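Local coordinates for protein 2,3-dihydroxy-2,3-dihydrophenylpropionate dehydrogenase (Pseudomonas sp. MC1, PDB 5XTG) that probably catalyses the NAD+-dependent oxidation of naphthalene dihydrodiol to 1,2-dihydroxynaphthalene, as a member of the short-chain dehydrogenase/reductase family, at residues T29-G34 with V50-R55; D130-S135 with I173-A178; M156-S161 with V196-P201. All coordinates share one frame; numbering follows the deposited sequence.

The three contacts line one NAD site on the Rossmann-type sheet of the protein. Contact 1, where the glycine-rich loop 29-34 meets segment 50-55, the end of strand 49-54, holds the adenosine and phosphate half. Contacts 2 and 3 lie mainly on the nicotinamide side. The centre of contact 1 is about 18 Å from that of contact 2 and 17 Å from that of contact 3. The latter two have centres 11 Å apart and touch, since K176 NZ of contact 2 lies 3.1 Å from A158 O of contact 3. A bound biphenyl-2,3-diol is about 6 Å from the S159 side chain. The K176 side chain is about 7 Å from the same biphenyl-2,3-diol.

Contact 1: residues T29-G34 with V50-R55; sequences TGAGSG and VSALVR. With NAD (nicotinamide-adenine-dinucleotide), chain B.
A31 N donates to L53 O across a 3.1 Å bond that is almost straight (169°), its donor tilted 22° from the carbonyl plane. It forms where the chain runs out of strand 25-29 into a glycine-rich turn, while residues 50-54 continue as the neighbouring parallel strand. A water 2.7 Å from L53 O donates a second hydrogen bond to that oxygen and accepts a weak bond from G30 N, so the carbonyl is gripped twice at the end of the strand pairing.

The side chains meeting here are small. A31 CB packs on A52 CB at 3.6 Å, and V54 CG1 lies 3.7 Å from G32 CA, so that a CB on G32 would press on it. T29 CG2 reaches L53 CD2 at 4.1 Å, but the polar end of T29 is held from another side: OG1 bonds to N104 N and A105 N, just past the end of strand 100-103. Past the turn, S33 OG sits between its backbone N and carbonyl carbon (chi1 68°). From there it donates to NAD O2A at 2.7 Å and accepts from the ribose hydroxyl NAD O3B at 2.8 Å. G30 and G34 both have positive phi; a CB on G30 would crowd NAD O4B, and one on G34 would clash with NAD O2N. Just past the strand, R55 brings CD to 3.4 Å from NAD C6A of the adenine, while its backbone N bonds to Q59 OE1.

The run TGAGSG opens the TGxxxGxG motif of classical short-chain dehydrogenases. Bare glycines let the chain come close to the pyrophosphate, and S33 OG bridges phosphate and adenosine ribose, which probably fixes how the two are turned against each other.

Contact 2: residues D130-S135 with I173-A178; sequences DINVKS and IASKHA. With NAD (nicotinamide-adenine-dinucleotide), chain B.
The N132 carboxamide meets S175 OG within its own plane: ND2 donates across 3.1 Å, nearly straight at 175°. K176 CE stands over one face of this amide, 4.4 Å from ND2, and OD1 accepts from I107 N, so both polar ends are fixed. The other flat group, the H177 imidazole, turns ND1 back to I173 O at 3.1 Å, a bent bond from above the carbonyl plane, and NE2 is weakly bonded to K184 NZ of the second subunit. S175 OG lies between its backbone N and carbonyl carbon (chi1 75°), which turns it to N132; it also bonds to Y172 O.

Helices 118-148 and 170-190 run nearly parallel, local axes 8.9 Å apart at 20°. V133 CG2 packs between them, 3.6 Å from S175 O and 4.2 Å from A178 CB. N132 O, in a pi-type turn at 130-134, accepts from a water also bound by K176 NZ. That NZ donates to the nicotinamide-ribose hydroxyls of NAD, O3D at 3.1 Å and more weakly O2D, and bonds to A158 O.

N132, Y172 and K176 match the Asn, Tyr and Lys of the classical SDR tetrad, and the Asn-water-Lys chain is consistent with the family's proposed proton relay.

Contact 3: residues M156-S161 with V196-P201; sequences MTASVS and VNAVSP. With NAD (nicotinamide-adenine-dinucleotide), chain B.
M156 and T157 pair in parallel register with A198 and V199, M156 N giving to N197 O and V199 N to M156 O (both 2.9 Å), in the Rossmann-fold beta-alpha-beta crossover through helix 170-190. A158 N adds a 2.7 Å bond to V199 O. M156 shares a sheet face with A198, beside V183 of that helix, and its CE touches V196 CG1 at 3.4 Å, the two side chains crossing at a slant. On the other face T157 sets its methyl against the cofactor: CG2, anti to the backbone N, lies 3.0 Å from NAD O4D, while OG1 bonds to Y250 OH and N104 OD1. S200 OG bonds to H163 NE2.

Beyond the strand, S159 swings OG anti to its own N (chi1 174°), where it accepts from S161 N at 3.0 Å in an ST turn, bonds weakly to Y172 OH and abuts the nicotinamide ring. S159 occupies the serine position of the classical SDR tetrad, consistent with a role beside the substrate. Replacing it with an alanine would probably leave S161 N without its acceptor and Y172 OH without this weak partner, loosening the turn at the nicotinamide. P201 O meets both chain and cofactor: V160 N donates to it from above the carbonyl plane, 42° out, and the same oxygen lies 3.2 Å from NAD C5N.

Contact 1: residues T29-G34 with V50-R55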
# COMPACT_ATOMS: atom_id res chain seq x y z
N THR A 29 2.01 -18.28 -20.99
CA THR A 29 3.24 -17.82 -21.61
C THR A 29 4.42 -17.96 -20.64
O THR A 29 4.25 -18.13 -19.43
CB THR A 29 3.14 -16.36 -22.04
OG1 THR A 29 3.27 -15.52 -20.89
CG2 THR A 29 1.81 -16.11 -22.73
N GLY A 30 5.63 -17.90 -21.19
CA GLY A 30 6.81 -18.20 -20.41
C GLY A 30 6.84 -19.63 -19.95
O GLY A 30 7.38 -19.93 -18.88
N ALA A 31 6.27 -20.55 -20.73
CA ALA A 31 6.01 -21.89 -20.24
C ALA A 31 7.15 -22.85 -20.48
O ALA A 31 7.01 -24.03 -20.15
CB ALA A 31 4.74 -22.45 -20.87
N GLY A 32 8.28 -22.38 -21.03
CA GLY A 32 9.38 -23.26 -21.36
C GLY A 32 10.32 -23.52 -20.23
O GLY A 32 11.14 -24.45 -20.30
N SER A 33 10.21 -22.74 -19.17
CA SER A 33 11.15 -22.84 -18.07
C SER A 33 10.55 -22.27 -16.79
O SER A 33 9.47 -21.69 -16.77
CB SER A 33 12.44 -22.10 -18.41
OG SER A 33 12.21 -20.71 -18.47
N GLY A 34 11.31 -22.43 -15.72
CA GLY A 34 10.99 -21.82 -14.45
C GLY A 34 9.57 -22.05 -13.99
O GLY A 34 9.04 -23.17 -14.02
N VAL A 50 -4.14 -27.60 -21.55
CA VAL A 50 -3.11 -26.58 -21.43
C VAL A 50 -2.55 -26.26 -22.79
O VAL A 50 -2.15 -27.17 -23.52
CB VAL A 50 -1.98 -27.04 -20.50
CG1 VAL A 50 -0.79 -26.06 -20.57
CG2 VAL A 50 -2.49 -27.18 -19.06
N SER A 51 -2.47 -24.97 -23.11
CA SER A 51 -1.62 -24.46 -24.17
C SER A 51 -0.50 -23.65 -23.55
O SER A 51 -0.59 -23.16 -22.42
CB SER A 51 -2.40 -23.61 -25.20
OG SER A 51 -3.00 -22.49 -24.59
N ALA A 52 0.58 -23.55 -24.31
CA ALA A 52 1.85 -23.04 -23.83
C ALA A 52 2.54 -22.27 -24.93
O ALA A 52 2.60 -22.75 -26.07
CB ALA A 52 2.74 -24.18 -23.36
N LEU A 53 3.06 -21.10 -24.61
CA LEU A 53 3.96 -20.35 -25.47
C LEU A 53 5.37 -20.49 -24.94
O LEU A 53 5.63 -20.16 -23.78
CB LEU A 53 3.57 -18.89 -25.55
CG LEU A 53 4.54 -17.99 -26.32
CD1 LEU A 53 4.44 -18.29 -27.80
CD2 LEU A 53 4.24 -16.54 -26.05
N VAL A 54 6.27 -20.97 -25.78
CA VAL A 54 7.68 -21.08 -25.45
C VAL A 54 8.46 -20.19 -26.40
O VAL A 54 7.98 -19.85 -27.49
CB VAL A 54 8.18 -22.52 -25.54
CG1 VAL A 54 7.44 -23.34 -24.56
CG2 VAL A 54 7.94 -23.05 -26.94
N ARG A 55 9.69 -19.87 -26.00
CA ARG A 55 10.51 -18.89 -26.69
C ARG A 55 11.17 -19.46 -27.95
O ARG A 55 11.33 -18.74 -28.94
CB ARG A 55 11.59 -18.36 -25.72
CG ARG A 55 12.58 -17.34 -26.30
CD ARG A 55 11.95 -15.95 -26.42
NE ARG A 55 12.64 -15.00 -27.33
CZ ARG A 55 12.47 -14.92 -28.67
NH1 ARG A 55 11.64 -15.74 -29.34
NH2 ARG A 55 13.14 -14.01 -29.37
PA NAD B . 12.91 -17.62 -16.29
O1A NAD B . 14.42 -17.39 -16.12
O2A NAD B . 12.58 -19.05 -16.32
O5B NAD B . 12.46 -16.86 -17.64
C5B NAD B . 11.12 -16.43 -17.85
C4B NAD B . 10.40 -17.21 -19.00
O4B NAD B . 9.90 -16.31 -19.84
C3B NAD B . 11.33 -18.11 -19.87
O3B NAD B . 10.71 -19.23 -20.35
C2B NAD B . 11.70 -17.18 -21.05
O2B NAD B . 12.26 -17.97 -22.22
C1B NAD B . 10.54 -16.60 -21.30
N9A NAD B . 10.72 -15.39 -22.13
C8A NAD B . 11.57 -14.37 -21.93
N7A NAD B . 11.43 -13.51 -22.95
C5A NAD B . 10.50 -14.02 -23.80
C6A NAD B . 9.97 -13.56 -24.99
N6A NAD B . 10.39 -12.33 -25.55
N1A NAD B . 9.04 -14.23 -25.66
C2A NAD B . 8.59 -15.41 -25.14
N3A NAD B . 9.10 -15.87 -23.95
C4A NAD B . 10.05 -15.17 -23.29
O3 NAD B . 12.18 -16.92 -14.99
PN NAD B . 10.87 -17.37 -14.04
O1N NAD B . 11.31 -17.37 -12.61
O2N NAD B . 10.16 -18.68 -14.32
O5D NAD B . 9.84 -16.05 -14.23
C5D NAD B . 8.54 -16.03 -14.76
C4D NAD B . 7.96 -14.67 -14.19
O4D NAD B . 8.16 -14.64 -12.88
C3D NAD B . 8.66 -13.39 -14.77
O3D NAD B . 7.75 -12.44 -15.15
C2D NAD B . 9.50 -12.84 -13.59
O2D NAD B . 9.64 -11.39 -13.81
C1D NAD B . 8.81 -13.18 -12.48
N1N NAD B . 9.61 -13.19 -11.22
C2N NAD B . 10.41 -14.24 -10.79
C3N NAD B . 11.15 -14.13 -9.58
C7N NAD B . 12.05 -15.29 -9.10
O7N NAD B . 12.81 -15.12 -8.14
N7N NAD B . 11.99 -16.58 -9.85
C4N NAD B . 11.10 -13.01 -8.84
C5N NAD B . 10.32 -11.98 -9.24
C6N NAD B . 9.58 -12.08 -10.43
O HOH W 1 7.29 -17.99 -23.76

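Contact 2: residues D130-S135 with I173-A178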
# COMPACT_ATOMS: atom_id res chain seq x y z
N ASP A 130 8.75 -3.82 -22.83
CA ASP A 130 8.06 -4.56 -23.90
C ASP A 130 7.68 -5.97 -23.45
O ASP A 130 6.60 -6.44 -23.78
CB ASP A 130 8.92 -4.63 -25.17
CG ASP A 130 8.78 -3.39 -26.08
OD1 ASP A 130 7.87 -2.55 -25.82
OD2 ASP A 130 9.57 -3.27 -27.06
N ILE A 131 8.54 -6.65 -22.69
CA ILE A 131 8.24 -8.02 -22.27
C ILE A 131 7.38 -8.05 -21.00
O ILE A 131 6.37 -8.76 -20.94
CB ILE A 131 9.55 -8.81 -22.07
CG1 ILE A 131 10.23 -9.11 -23.42
CG2 ILE A 131 9.28 -10.15 -21.42
CD1 ILE A 131 11.70 -9.54 -23.28
N ASN A 132 7.79 -7.31 -19.96
CA ASN A 132 7.13 -7.39 -18.66
C ASN A 132 5.81 -6.64 -18.57
O ASN A 132 5.11 -6.79 -17.57
CB ASN A 132 8.02 -6.81 -17.57
CG ASN A 132 9.27 -7.57 -17.40
OD1 ASN A 132 9.51 -8.57 -18.08
ND2 ASN A 132 10.12 -7.08 -16.51
N VAL A 133 5.49 -5.77 -19.53
CA VAL A 133 4.27 -4.98 -19.44
C VAL A 133 3.51 -5.04 -20.75
O VAL A 133 2.41 -5.59 -20.82
CB VAL A 133 4.60 -3.53 -19.06
CG1 VAL A 133 3.34 -2.80 -18.65
CG2 VAL A 133 5.58 -3.50 -17.87
N LYS A 134 4.09 -4.51 -21.81
CA LYS A 134 3.36 -4.44 -23.07
C LYS A 134 2.89 -5.81 -23.52
O LYS A 134 1.74 -5.97 -23.95
CB LYS A 134 4.21 -3.80 -24.16
CG LYS A 134 3.34 -3.29 -25.28
CD LYS A 134 4.14 -2.63 -26.37
CE LYS A 134 3.21 -2.19 -27.49
NZ LYS A 134 3.90 -1.25 -28.40
N SER A 135 3.73 -6.82 -23.40
CA SER A 135 3.32 -8.17 -23.82
C SER A 135 2.15 -8.69 -23.01
O SER A 135 1.33 -9.44 -23.54
CB SER A 135 4.49 -9.12 -23.68
OG SER A 135 5.45 -8.76 -24.63
N ILE A 173 11.90 -2.82 -11.27
CA ILE A 173 10.94 -2.46 -10.24
C ILE A 173 9.81 -1.63 -10.83
O ILE A 173 8.62 -1.83 -10.54
CB ILE A 173 11.67 -1.72 -9.12
CG1 ILE A 173 12.57 -2.71 -8.36
CG2 ILE A 173 10.68 -1.08 -8.20
CD1 ILE A 173 13.57 -2.11 -7.36
N ALA A 174 10.15 -0.66 -11.66
CA ALA A 174 9.10 0.13 -12.29
C ALA A 174 8.21 -0.75 -13.14
O ALA A 174 6.98 -0.60 -13.12
CB ALA A 174 9.71 1.23 -13.15
N SER A 175 8.80 -1.68 -13.89
CA SER A 175 8.00 -2.53 -14.76
C SER A 175 7.05 -3.38 -13.94
O SER A 175 5.89 -3.59 -14.32
CB SER A 175 8.90 -3.41 -15.65
OG SER A 175 9.50 -4.49 -14.96
N LYS A 176 7.49 -3.81 -12.78
CA LYS A 176 6.63 -4.67 -11.97
C LYS A 176 5.60 -3.88 -11.19
O LYS A 176 4.46 -4.33 -11.05
CB LYS A 176 7.52 -5.51 -11.07
CG LYS A 176 8.30 -6.57 -11.85
CD LYS A 176 7.33 -7.59 -12.41
CE LYS A 176 8.06 -8.75 -13.04
NZ LYS A 176 7.11 -9.71 -13.74
N HIS A 177 5.94 -2.68 -10.75
CA HIS A 177 4.90 -1.79 -10.24
C HIS A 177 3.83 -1.56 -11.29
O HIS A 177 2.63 -1.49 -10.99
CB HIS A 177 5.50 -0.48 -9.78
CG HIS A 177 5.99 -0.49 -8.38
ND1 HIS A 177 7.06 -1.26 -7.97
CD2 HIS A 177 5.53 0.14 -7.26
CE1 HIS A 177 7.26 -1.08 -6.67
NE2 HIS A 177 6.34 -0.25 -6.21
N ALA A 178 4.24 -1.44 -12.55
CA ALA A 178 3.27 -1.23 -13.63
C ALA A 178 2.31 -2.41 -13.79
O ALA A 178 1.12 -2.22 -14.08
CB ALA A 178 4.03 -1.01 -14.93
PA NAD B . 12.91 -17.62 -16.29
O1A NAD B . 14.42 -17.39 -16.12
O2A NAD B . 12.58 -19.05 -16.32
O5B NAD B . 12.46 -16.86 -17.64
C5B NAD B . 11.12 -16.43 -17.85
C4B NAD B . 10.40 -17.21 -19.00
O4B NAD B . 9.90 -16.31 -19.84
C3B NAD B . 11.33 -18.11 -19.87
O3B NAD B . 10.71 -19.23 -20.35
C2B NAD B . 11.70 -17.18 -21.05
O2B NAD B . 12.26 -17.97 -22.22
C1B NAD B . 10.54 -16.60 -21.30
N9A NAD B . 10.72 -15.39 -22.13
C8A NAD B . 11.57 -14.37 -21.93
N7A NAD B . 11.43 -13.51 -22.95
C5A NAD B . 10.50 -14.02 -23.80
C6A NAD B . 9.97 -13.56 -24.99
N6A NAD B . 10.39 -12.33 -25.55
N1A NAD B . 9.04 -14.23 -25.66
C2A NAD B . 8.59 -15.41 -25.14
N3A NAD B . 9.10 -15.87 -23.95
C4A NAD B . 10.05 -15.17 -23.29
O3 NAD B . 12.18 -16.92 -14.99
PN NAD B . 10.87 -17.37 -14.04
O1N NAD B . 11.31 -17.37 -12.61
O2N NAD B . 10.16 -18.68 -14.32
O5D NAD B . 9.84 -16.05 -14.23
C5D NAD B . 8.54 -16.03 -14.76
C4D NAD B . 7.96 -14.67 -14.19
O4D NAD B . 8.16 -14.64 -12.88
C3D NAD B . 8.66 -13.39 -14.77
O3D NAD B . 7.75 -12.44 -15.15
C2D NAD B . 9.50 -12.84 -13.59
O2D NAD B . 9.64 -11.39 -13.81
C1D NAD B . 8.81 -13.18 -12.48
N1N NAD B . 9.61 -13.19 -11.22
C2N NAD B . 10.41 -14.24 -10.79
C3N NAD B . 11.15 -14.13 -9.58
C7N NAD B . 12.05 -15.29 -9.10
O7N NAD B . 12.81 -15.12 -8.14
N7N NAD B . 11.99 -16.58 -9.85
C4N NAD B . 11.10 -13.01 -8.84
C5N NAD B . 10.32 -11.98 -9.24
C6N NAD B . 9.58 -12.08 -10.43
O HOH W 2 6.15 -9.11 -15.98

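Contact 3: residues M156-S161 with V196-P201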
# COMPACT_ATOMS: atom_id res chain seq x y z
N MET A 156 -1.64 -12.76 -13.77
CA MET A 156 -0.39 -12.17 -14.18
C MET A 156 0.69 -12.49 -13.16
O MET A 156 0.43 -12.48 -11.95
CB MET A 156 -0.56 -10.66 -14.32
CG MET A 156 -1.15 -10.25 -15.67
SD MET A 156 -1.41 -8.49 -15.76
CE MET A 156 -3.07 -8.44 -15.08
N THR A 157 1.88 -12.79 -13.65
CA THR A 157 3.03 -12.89 -12.78
C THR A 157 3.62 -11.50 -12.58
O THR A 157 4.12 -10.87 -13.51
CB THR A 157 4.09 -13.83 -13.34
OG1 THR A 157 3.54 -15.14 -13.48
CG2 THR A 157 5.27 -13.89 -12.37
N ALA A 158 3.58 -11.04 -11.34
CA ALA A 158 4.19 -9.80 -10.94
C ALA A 158 5.56 -10.14 -10.30
O ALA A 158 6.33 -10.83 -10.96
CB ALA A 158 3.27 -9.01 -10.03
N SER A 159 5.84 -9.72 -9.09
CA SER A 159 7.16 -9.86 -8.48
C SER A 159 7.15 -9.23 -7.09
O SER A 159 6.39 -8.28 -6.85
CB SER A 159 8.22 -9.16 -9.32
OG SER A 159 9.46 -9.18 -8.65
N VAL A 160 8.01 -9.71 -6.19
CA VAL A 160 8.25 -8.97 -4.95
C VAL A 160 8.58 -7.52 -5.25
O VAL A 160 8.23 -6.63 -4.47
CB VAL A 160 9.40 -9.64 -4.17
CG1 VAL A 160 10.70 -9.59 -5.00
CG2 VAL A 160 9.57 -8.97 -2.81
N SER A 161 9.25 -7.26 -6.38
CA SER A 161 9.64 -5.92 -6.80
C SER A 161 8.46 -5.05 -7.19
O SER A 161 8.65 -3.86 -7.44
CB SER A 161 10.61 -6.00 -7.98
OG SER A 161 11.79 -6.70 -7.63
N VAL A 196 -9.27 -10.72 -12.71
CA VAL A 196 -7.89 -10.35 -13.04
C VAL A 196 -7.10 -10.29 -11.75
O VAL A 196 -7.38 -9.45 -10.88
CB VAL A 196 -7.79 -8.98 -13.76
CG1 VAL A 196 -6.33 -8.64 -14.05
CG2 VAL A 196 -8.57 -8.98 -15.04
N ASN A 197 -6.12 -11.16 -11.62
CA ASN A 197 -5.35 -11.25 -10.40
C ASN A 197 -3.89 -11.44 -10.78
O ASN A 197 -3.55 -11.62 -11.94
CB ASN A 197 -5.81 -12.42 -9.53
CG ASN A 197 -7.21 -12.24 -9.03
OD1 ASN A 197 -7.49 -11.39 -8.20
ND2 ASN A 197 -8.12 -13.07 -9.53
N ALA A 198 -3.03 -11.41 -9.77
CA ALA A 198 -1.61 -11.61 -10.00
C ALA A 198 -1.00 -12.38 -8.84
O ALA A 198 -1.59 -12.52 -7.77
CB ALA A 198 -0.86 -10.30 -10.16
N VAL A 199 0.20 -12.84 -9.08
CA VAL A 199 1.02 -13.53 -8.10
C VAL A 199 2.38 -12.84 -8.11
O VAL A 199 2.94 -12.58 -9.18
CB VAL A 199 1.18 -15.02 -8.43
CG1 VAL A 199 2.07 -15.71 -7.35
CG2 VAL A 199 -0.19 -15.68 -8.53
N SER A 200 2.93 -12.63 -6.92
CA SER A 200 4.19 -11.91 -6.75
C SER A 200 5.21 -12.83 -6.11
O SER A 200 5.39 -12.81 -4.89
CB SER A 200 4.02 -10.66 -5.89
OG SER A 200 3.28 -9.67 -6.56
N PRO A 201 5.89 -13.64 -6.90
CA PRO A 201 6.96 -14.47 -6.37
C PRO A 201 8.22 -13.66 -6.12
O PRO A 201 8.44 -12.60 -6.69
CB PRO A 201 7.17 -15.53 -7.46
CG PRO A 201 6.64 -14.95 -8.66
CD PRO A 201 5.67 -13.87 -8.34
PA NAD B . 12.91 -17.62 -16.29
O1A NAD B . 14.42 -17.39 -16.12
O2A NAD B . 12.58 -19.05 -16.32
O5B NAD B . 12.46 -16.86 -17.64
C5B NAD B . 11.12 -16.43 -17.85
C4B NAD B . 10.40 -17.21 -19.00
O4B NAD B . 9.90 -16.31 -19.84
C3B NAD B . 11.33 -18.11 -19.87
O3B NAD B . 10.71 -19.23 -20.35
C2B NAD B . 11.70 -17.18 -21.05
O2B NAD B . 12.26 -17.97 -22.22
C1B NAD B . 10.54 -16.60 -21.30
N9A NAD B . 10.72 -15.39 -22.13
C8A NAD B . 11.57 -14.37 -21.93
N7A NAD B . 11.43 -13.51 -22.95
C5A NAD B . 10.50 -14.02 -23.80
C6A NAD B . 9.97 -13.56 -24.99
N6A NAD B . 10.39 -12.33 -25.55
N1A NAD B . 9.04 -14.23 -25.66
C2A NAD B . 8.59 -15.41 -25.14
N3A NAD B . 9.10 -15.87 -23.95
C4A NAD B . 10.05 -15.17 -23.29
O3 NAD B . 12.18 -16.92 -14.99
PN NAD B . 10.87 -17.37 -14.04
O1N NAD B . 11.31 -17.37 -12.61
O2N NAD B . 10.16 -18.68 -14.32
O5D NAD B . 9.84 -16.05 -14.23
C5D NAD B . 8.54 -16.03 -14.76
C4D NAD B . 7.96 -14.67 -14.19
O4D NAD B . 8.16 -14.64 -12.88
C3D NAD B . 8.66 -13.39 -14.77
O3D NAD B . 7.75 -12.44 -15.15
C2D NAD B . 9.50 -12.84 -13.59
O2D NAD B . 9.64 -11.39 -13.81
C1D NAD B . 8.81 -13.18 -12.48
N1N NAD B . 9.61 -13.19 -11.22
C2N NAD B . 10.41 -14.24 -10.79
C3N NAD B . 11.15 -14.13 -9.58
C7N NAD B . 12.05 -15.29 -9.10
O7N NAD B . 12.81 -15.12 -8.14
N7N NAD B . 11.99 -16.58 -9.85
C4N NAD B . 11.10 -13.01 -8.84
C5N NAD B . 10.32 -11.98 -9.24
C6N NAD B . 9.58 -12.08 -10.43